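Local coordinates for putative acetyltransferase (Clostridium difficile, PDB 3DSB) that probably acts as an acyltransferase of the GNAT family, moving an acyl group from a donor, most likely acetyl-coenzyme A, to an acceptor, at the interface of chains A and B. Numbering follows the deposited sequence. Chains: chain A/B, Putative acetyltransferase.

Contact 1: the interface of chains A and B. Residues chain A 110, 113-114, 140; chain B 152, 154-155.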
ATOM      1  N   LYS A 110      -0.734   9.545 -13.930  1.00 14.62           N
ATOM      2  CA  LYS A 110      -2.124   9.217 -14.365  1.00 15.65           C
ATOM      3  C   LYS A 110      -2.088   8.525 -15.711  1.00 16.08           C
ATOM      4  O   LYS A 110      -2.845   7.561 -15.921  1.00 15.82           O
ATOM      5  CB  LYS A 110      -3.014  10.464 -14.443  1.00 15.91           C
ATOM      6  CG  LYS A 110      -3.461  10.984 -13.082  1.00 18.25           C
ATOM      7  CD  LYS A 110      -4.023  12.396 -13.103  1.00 19.09           C
ATOM      8  CE  LYS A 110      -5.229  12.488 -13.936  1.00 21.83           C
ATOM      9  NZ  LYS A 110      -5.762  13.883 -13.917  1.00 22.21           N
ATOM     10  N   CYS A 113      -1.145   4.985 -15.443  1.00 14.87           N
ATOM     11  CA  CYS A 113      -2.273   4.174 -14.925  1.00 14.49           C
ATOM     12  C   CYS A 113      -3.314   3.907 -16.026  1.00 15.97           C
ATOM     13  O   CYS A 113      -3.822   2.781 -16.162  1.00 17.19           O
ATOM     14  CB  CYS A 113      -2.938   4.890 -13.744  1.00 14.63           C
ATOM     15  SG  CYS A 113      -1.840   4.948 -12.304  1.00 12.78           S
ATOM     16  N   ASP A 114      -3.592   4.907 -16.839  1.00 16.26           N
ATOM     17  CA  ASP A 114      -4.649   4.758 -17.823  1.00 18.42           C
ATOM     18  C   ASP A 114      -4.193   3.837 -18.964  1.00 19.02           C
ATOM     19  O   ASP A 114      -5.003   3.110 -19.552  1.00 20.22           O
ATOM     20  CB  ASP A 114      -5.062   6.129 -18.349  1.00 20.91           C
ATOM     21  CG  ASP A 114      -5.949   6.891 -17.352  1.00 22.29           C
ATOM     22  OD1 ASP A 114      -6.623   6.253 -16.486  1.00 25.39           O
ATOM     23  OD2 ASP A 114      -6.005   8.125 -17.467  1.00 27.42           O
ATOM     24  N   LEU A 140      -7.105  17.641 -10.123  1.00 19.20           N
ATOM     25  CA  LEU A 140      -6.493  16.568 -10.891  1.00 18.01           C
ATOM     26  C   LEU A 140      -7.432  15.349 -11.051  1.00 17.22           C
ATOM     27  O   LEU A 140      -6.988  14.256 -11.417  1.00 16.94           O
ATOM     28  CB  LEU A 140      -5.171  16.156 -10.228  1.00 17.73           C
ATOM     29  CG  LEU A 140      -4.053  17.208 -10.394  1.00 17.92           C
ATOM     30  CD1 LEU A 140      -3.060  17.035  -9.260  1.00 19.13           C
ATOM     31  CD2 LEU A 140      -3.400  17.042 -11.746  1.00 19.41           C
TER
ATOM     32  N   TYR B 152      -8.047   8.299  -7.996  1.00 14.24           N
ATOM     33  CA  TYR B 152      -8.349   8.649  -9.362  1.00 14.15           C
ATOM     34  C   TYR B 152      -8.929   7.392 -10.013  1.00 14.42           C
ATOM     35  O   TYR B 152      -8.311   6.316  -9.921  1.00 15.01           O
ATOM     36  CB  TYR B 152      -7.053   9.048 -10.065  1.00 15.04           C
ATOM     37  CG  TYR B 152      -7.142   9.149 -11.565  1.00 15.94           C
ATOM     38  CD1 TYR B 152      -7.950  10.111 -12.176  1.00 16.34           C
ATOM     39  CD2 TYR B 152      -6.378   8.300 -12.382  1.00 16.70           C
ATOM     40  CE1 TYR B 152      -8.038  10.195 -13.551  1.00 18.15           C
ATOM     41  CE2 TYR B 152      -6.446   8.391 -13.778  1.00 17.90           C
ATOM     42  CZ  TYR B 152      -7.260   9.354 -14.345  1.00 16.69           C
ATOM     43  OH  TYR B 152      -7.333   9.432 -15.724  1.00 20.49           O
ATOM     44  N   VAL B 154      -9.414   5.095 -12.824  1.00 17.42           N
ATOM     45  CA  VAL B 154      -8.773   4.761 -14.053  0.50 19.35           C
ATOM     46  C   VAL B 154      -9.859   4.063 -14.878  1.00 20.64           C
ATOM     47  O   VAL B 154     -10.623   3.244 -14.335  1.00 23.51           O
ATOM     48  CB  VAL B 154      -7.594   3.784 -13.788  0.50 19.26           C
ATOM     49  CG1 VAL B 154      -6.917   3.411 -15.059  0.50 19.16           C
ATOM     50  CG2 VAL B 154      -6.569   4.396 -12.809  0.50 18.98           C
ATOM     51  N   ILE B 155      -9.915   4.375 -16.141  1.00 21.46           N
ATOM     52  CA  ILE B 155     -10.757   3.642 -17.081  1.00 22.93           C
ATOM     53  C   ILE B 155      -9.871   3.302 -18.290  1.00 24.47           C
ATOM     54  O   ILE B 155      -9.003   4.096 -18.716  1.00 24.16           O
ATOM     55  CB  ILE B 155     -12.080   4.424 -17.435  1.00 22.95           C
ATOM     56  CG1 ILE B 155     -13.149   3.458 -18.022  1.00 23.17           C
ATOM     57  CG2 ILE B 155     -11.757   5.673 -18.304  1.00 24.46           C
ATOM     58  CD1 ILE B 155     -14.530   4.109 -18.455  1.00 19.21           C
TER

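Contact 2: the interface of chains A and B. Residues chain A 40-41, 43-45, 47; chain B 78-81.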
ATOM      1  N   VAL A  40      18.682   7.242   7.976  1.00 12.88           N
ATOM      2  CA  VAL A  40      17.569   6.350   7.672  1.00 12.45           C
ATOM      3  C   VAL A  40      16.978   6.622   6.289  1.00 12.15           C
ATOM      4  O   VAL A  40      16.746   5.687   5.499  1.00 12.35           O
ATOM      5  CB  VAL A  40      16.467   6.486   8.753  1.00 12.48           C
ATOM      6  CG1 VAL A  40      15.237   5.691   8.394  1.00 14.49           C
ATOM      7  CG2 VAL A  40      17.023   6.081  10.127  1.00 14.85           C
ATOM      8  N   LEU A  41      16.769   7.903   5.985  1.00 11.48           N
ATOM      9  CA  LEU A  41      16.179   8.285   4.705  1.00 11.80           C
ATOM     10  C   LEU A  41      17.091   7.861   3.547  1.00 11.86           C
ATOM     11  O   LEU A  41      16.623   7.351   2.528  1.00 12.61           O
ATOM     12  CB  LEU A  41      15.941   9.798   4.679  1.00 11.95           C
ATOM     13  CG  LEU A  41      15.549  10.398   3.327  1.00 11.89           C
ATOM     14  CD1 LEU A  41      14.186   9.821   2.864  1.00 12.25           C
ATOM     15  CD2 LEU A  41      15.471  11.926   3.458  1.00 14.19           C
ATOM     16  N   LYS A  43      19.211   5.437   3.391  1.00 12.89           N
ATOM     17  CA  LYS A  43      19.085   3.986   3.234  1.00 12.74           C
ATOM     18  C   LYS A  43      17.747   3.617   2.566  1.00 11.44           C
ATOM     19  O   LYS A  43      17.702   2.716   1.714  1.00 13.38           O
ATOM     20  CB  LYS A  43      19.153   3.271   4.589  1.00 13.44           C
ATOM     21  CG  LYS A  43      20.559   3.244   5.194  1.00 15.49           C
ATOM     22  CD  LYS A  43      20.584   2.688   6.599  1.00 17.27           C
ATOM     23  CE  LYS A  43      21.992   2.812   7.178  1.00 22.61           C
ATOM     24  NZ  LYS A  43      21.980   2.501   8.616  1.00 28.96           N
ATOM     25  N   GLY A  44      16.676   4.297   2.993  1.00 10.88           N
ATOM     26  CA  GLY A  44      15.363   3.991   2.433  1.00 10.71           C
ATOM     27  C   GLY A  44      15.272   4.333   0.960  1.00 10.62           C
ATOM     28  O   GLY A  44      14.612   3.628   0.203  1.00 12.19           O
ATOM     29  N   VAL A  45      15.827   5.479   0.561  1.00  9.87           N
ATOM     30  CA  VAL A  45      15.793   5.852  -0.864  1.00 10.58           C
ATOM     31  C   VAL A  45      16.656   4.876  -1.681  1.00 11.87           C
ATOM     32  O   VAL A  45      16.244   4.399  -2.735  1.00 13.10           O
ATOM     33  CB  VAL A  45      16.322   7.284  -1.049  1.00 11.20           C
ATOM     34  CG1 VAL A  45      16.469   7.635  -2.552  1.00 12.35           C
ATOM     35  CG2 VAL A  45      15.365   8.244  -0.374  1.00 11.04           C
ATOM     36  N   ALA A  47      17.364   1.796  -1.007  1.00 14.08           N
ATOM     37  CA  ALA A  47      16.734   0.485  -1.089  1.00 15.32           C
ATOM     38  C   ALA A  47      15.679   0.501  -2.198  1.00 14.28           C
ATOM     39  O   ALA A  47      15.538  -0.458  -2.968  1.00 17.00           O
ATOM     40  CB  ALA A  47      16.107   0.074   0.256  1.00 15.34           C
TER
ATOM     41  N   ASP B  78      10.417   4.950   2.157  1.00  9.43           N
ATOM     42  CA  ASP B  78      11.755   5.484   2.064  1.00 10.29           C
ATOM     43  C   ASP B  78      12.120   6.310   3.299  1.00 10.05           C
ATOM     44  O   ASP B  78      13.268   6.248   3.806  1.00 11.49           O
ATOM     45  CB  ASP B  78      11.994   6.225   0.730  1.00 10.97           C
ATOM     46  CG  ASP B  78      10.905   7.239   0.364  1.00 12.15           C
ATOM     47  OD1 ASP B  78       9.944   7.435   1.141  1.00 13.92           O
ATOM     48  OD2 ASP B  78      11.059   7.868  -0.717  1.00 13.77           O
ATOM     49  N   TRP B  79      11.166   7.098   3.772  1.00 11.05           N
ATOM     50  CA  TRP B  79      11.449   7.957   4.916  1.00 10.89           C
ATOM     51  C   TRP B  79      11.828   7.141   6.161  1.00 11.50           C
ATOM     52  O   TRP B  79      12.658   7.611   6.967  1.00 13.24           O
ATOM     53  CB  TRP B  79      10.196   8.783   5.259  1.00 12.22           C
ATOM     54  CG  TRP B  79       9.850   9.848   4.230  1.00 13.66           C
ATOM     55  CD1 TRP B  79      10.415  10.050   2.991  1.00 13.84           C
ATOM     56  CD2 TRP B  79       8.869  10.884   4.401  1.00 13.77           C
ATOM     57  NE1 TRP B  79       9.826  11.144   2.382  1.00 13.25           N
ATOM     58  CE2 TRP B  79       8.874  11.670   3.221  1.00 13.85           C
ATOM     59  CE3 TRP B  79       7.992  11.234   5.456  1.00 14.77           C
ATOM     60  CZ2 TRP B  79       8.016  12.768   3.045  1.00 16.06           C
ATOM     61  CZ3 TRP B  79       7.121  12.320   5.274  1.00 16.48           C
ATOM     62  CH2 TRP B  79       7.158  13.082   4.088  1.00 17.67           C
ATOM     63  N   ARG B  80      11.236   5.944   6.313  1.00 10.63           N
ATOM     64  CA  ARG B  80      11.452   5.130   7.521  1.00 11.27           C
ATOM     65  C   ARG B  80      12.378   3.934   7.281  1.00 11.58           C
ATOM     66  O   ARG B  80      12.699   3.173   8.219  1.00 12.86           O
ATOM     67  CB  ARG B  80      10.111   4.626   8.022  1.00 11.52           C
ATOM     68  CG  ARG B  80       9.184   5.759   8.520  1.00 13.05           C
ATOM     69  CD  ARG B  80       7.835   5.171   8.893  1.00 16.67           C
ATOM     70  NE  ARG B  80       6.871   6.180   9.313  1.00 18.83           N
ATOM     71  CZ  ARG B  80       6.609   6.427  10.591  1.00 24.17           C
ATOM     72  NH1 ARG B  80       7.275   5.754  11.534  1.00 27.69           N
ATOM     73  NH2 ARG B  80       5.714   7.355  10.928  1.00 27.90           N
ATOM     74  N   ASN B  81      12.789   3.741   6.029  1.00 10.98           N
ATOM     75  CA  ASN B  81      13.662   2.616   5.682  1.00 10.54           C
ATOM     76  C   ASN B  81      13.050   1.263   6.139  1.00 11.39           C
ATOM     77  O   ASN B  81      13.737   0.421   6.789  1.00 12.61           O
ATOM     78  CB  ASN B  81      15.071   2.777   6.277  1.00 12.01           C
ATOM     79  CG  ASN B  81      16.032   1.752   5.709  1.00 13.41           C
ATOM     80  OD1 ASN B  81      15.904   1.339   4.545  1.00 13.13           O
ATOM     81  ND2 ASN B  81      16.979   1.321   6.521  1.00 15.16           N
TER

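Contact 1: the interface of chains A and B
B:Tyr152 sets one ring face against A:Lys110 and points its phenol at A:Asp114. These three side chains form the tight part of this patch of the A/B interface, together with one methyl of B:Val154. The phenol OH of B:Tyr152 donates a hydrogen bond to the carboxylate OD2 of A:Asp114, 2.6 Å away. OD2 receives it on its syn lone pair, the one turned toward OD1. The carboxylate carbon CG lies at the edge of the ring, in its plane. The carboxylate itself is turned 50° from the ring.

A:Lys110 covers that face with its methylenes. CE of A:Lys110 stands 3.9 Å from the ring centroid of B:Tyr152, nearer the CE1 margin than the middle, in a CH-pi contact. The two side chains cross at about a right angle. The lysine chain bends at chi3 (62°), which carries CE over the CE1 side while CG stays near CE2 and CD2. The terminal amine nitrogen NZ of A:Lys110 then bonds to the backbone O of A:Leu140 at 2.8 Å. That donor sits above the carbonyl plane, 48° out of it. The bond ties the end of the lysine to its own chain and may help keep the methylenes against the tyrosine.

The CG1 methyl of B:Val154 is also closely packed, between A:Asp114 OD1 and the backbone O of A:Cys113. CG2 of B:Val154 meets the CB of A:Cys113 at 3.8 Å. These are van der Waals contacts, with no hydrogen bond. The loose margin is B:Ile155, whose backbone N comes no nearer than 3.8 Å to A:Asp114 OD1. A:Leu140 also hides little surface against chain B.

In chain A the contact uses the C-terminal part of helix 101-115, with A:Leu140 just beyond helix 133-138. In GNAT proteins the N-terminal end of the equivalent helix faces the pyrophosphate of coenzyme A. Chain B supplies the end of its last strand, 147-152, and the tail that follows.

Contact 2: the interface of chains A and B
The carboxamide of B:Asn81 turns one face to helix 38-50 of chain A. The CB of A:Lys43 lies over this face, shifted toward the ND2 side, 3.6 Å from the amide carbon CG of B:Asn81. The backbone N of A:Gly44 lies on the same face, displaced toward OD1. The N of A:Gly44 is 3.4 Å from OD1 of B:Asn81, but no hydrogen bond is formed. ND2 of B:Asn81 reaches along A:Lys43, with the lysine CB at 3.5 Å and CD a little farther. The side chains of A:Lys43 and B:Asn81 cross obliquely.

The indole of B:Trp79 is touched at its pyrrole rim. The CD1 methyl of A:Leu41 approaches the ring CD1 of B:Trp79 at 3.8 Å, tilted off the ring plane rather than centred over a face. The two side chains run roughly parallel.

B:Asn81 loses the most surface in the patch. Its CG is anti to the backbone N (chi1 -169°), which sends the amide toward the helix, against A:Lys43 and A:Gly44. The residue has a left-handed backbone (phi 55°, psi 53°). The CB of B:Asn81 packs 3.6 Å from the CG1 methyl of A:Val40. The same methyl also touches the backbone of B:Trp79 and B:Arg80.

B:Asp78 contributes mainly CB and backbone. No hydrogen bond crosses this patch, so the fit rests on shape and van der Waals contact.

The chain B residues form the turn joining strands 65-77 and 82-92. B:Trp79 and B:Arg80 belong to a stretch that, in this protein, also lines a pocket for trimethyl glycine. That compound may come from purification or crystallisation. The turn lies across the helix where A:Gly44 has no side chain, and the backbone can come close. There the A:Gly44 CA sits 3.4 Å from the carbonyl O of B:Asp78.

Contact 1 and contact 2 are two patches of one two-fold symmetric interface, and their centres are about 28 Å apart. They share no residues. In chain A, contact 1 takes helix 101-115 and contact 2 takes helix 38-50. In chain B, contact 1 takes the C-terminal strand and tail, while contact 2 takes a turn between earlier strands. Each has a twin with the chains exchanged. Such spacing may limit rocking of the chains, although the structure alone does not show that the dimer exists in solution.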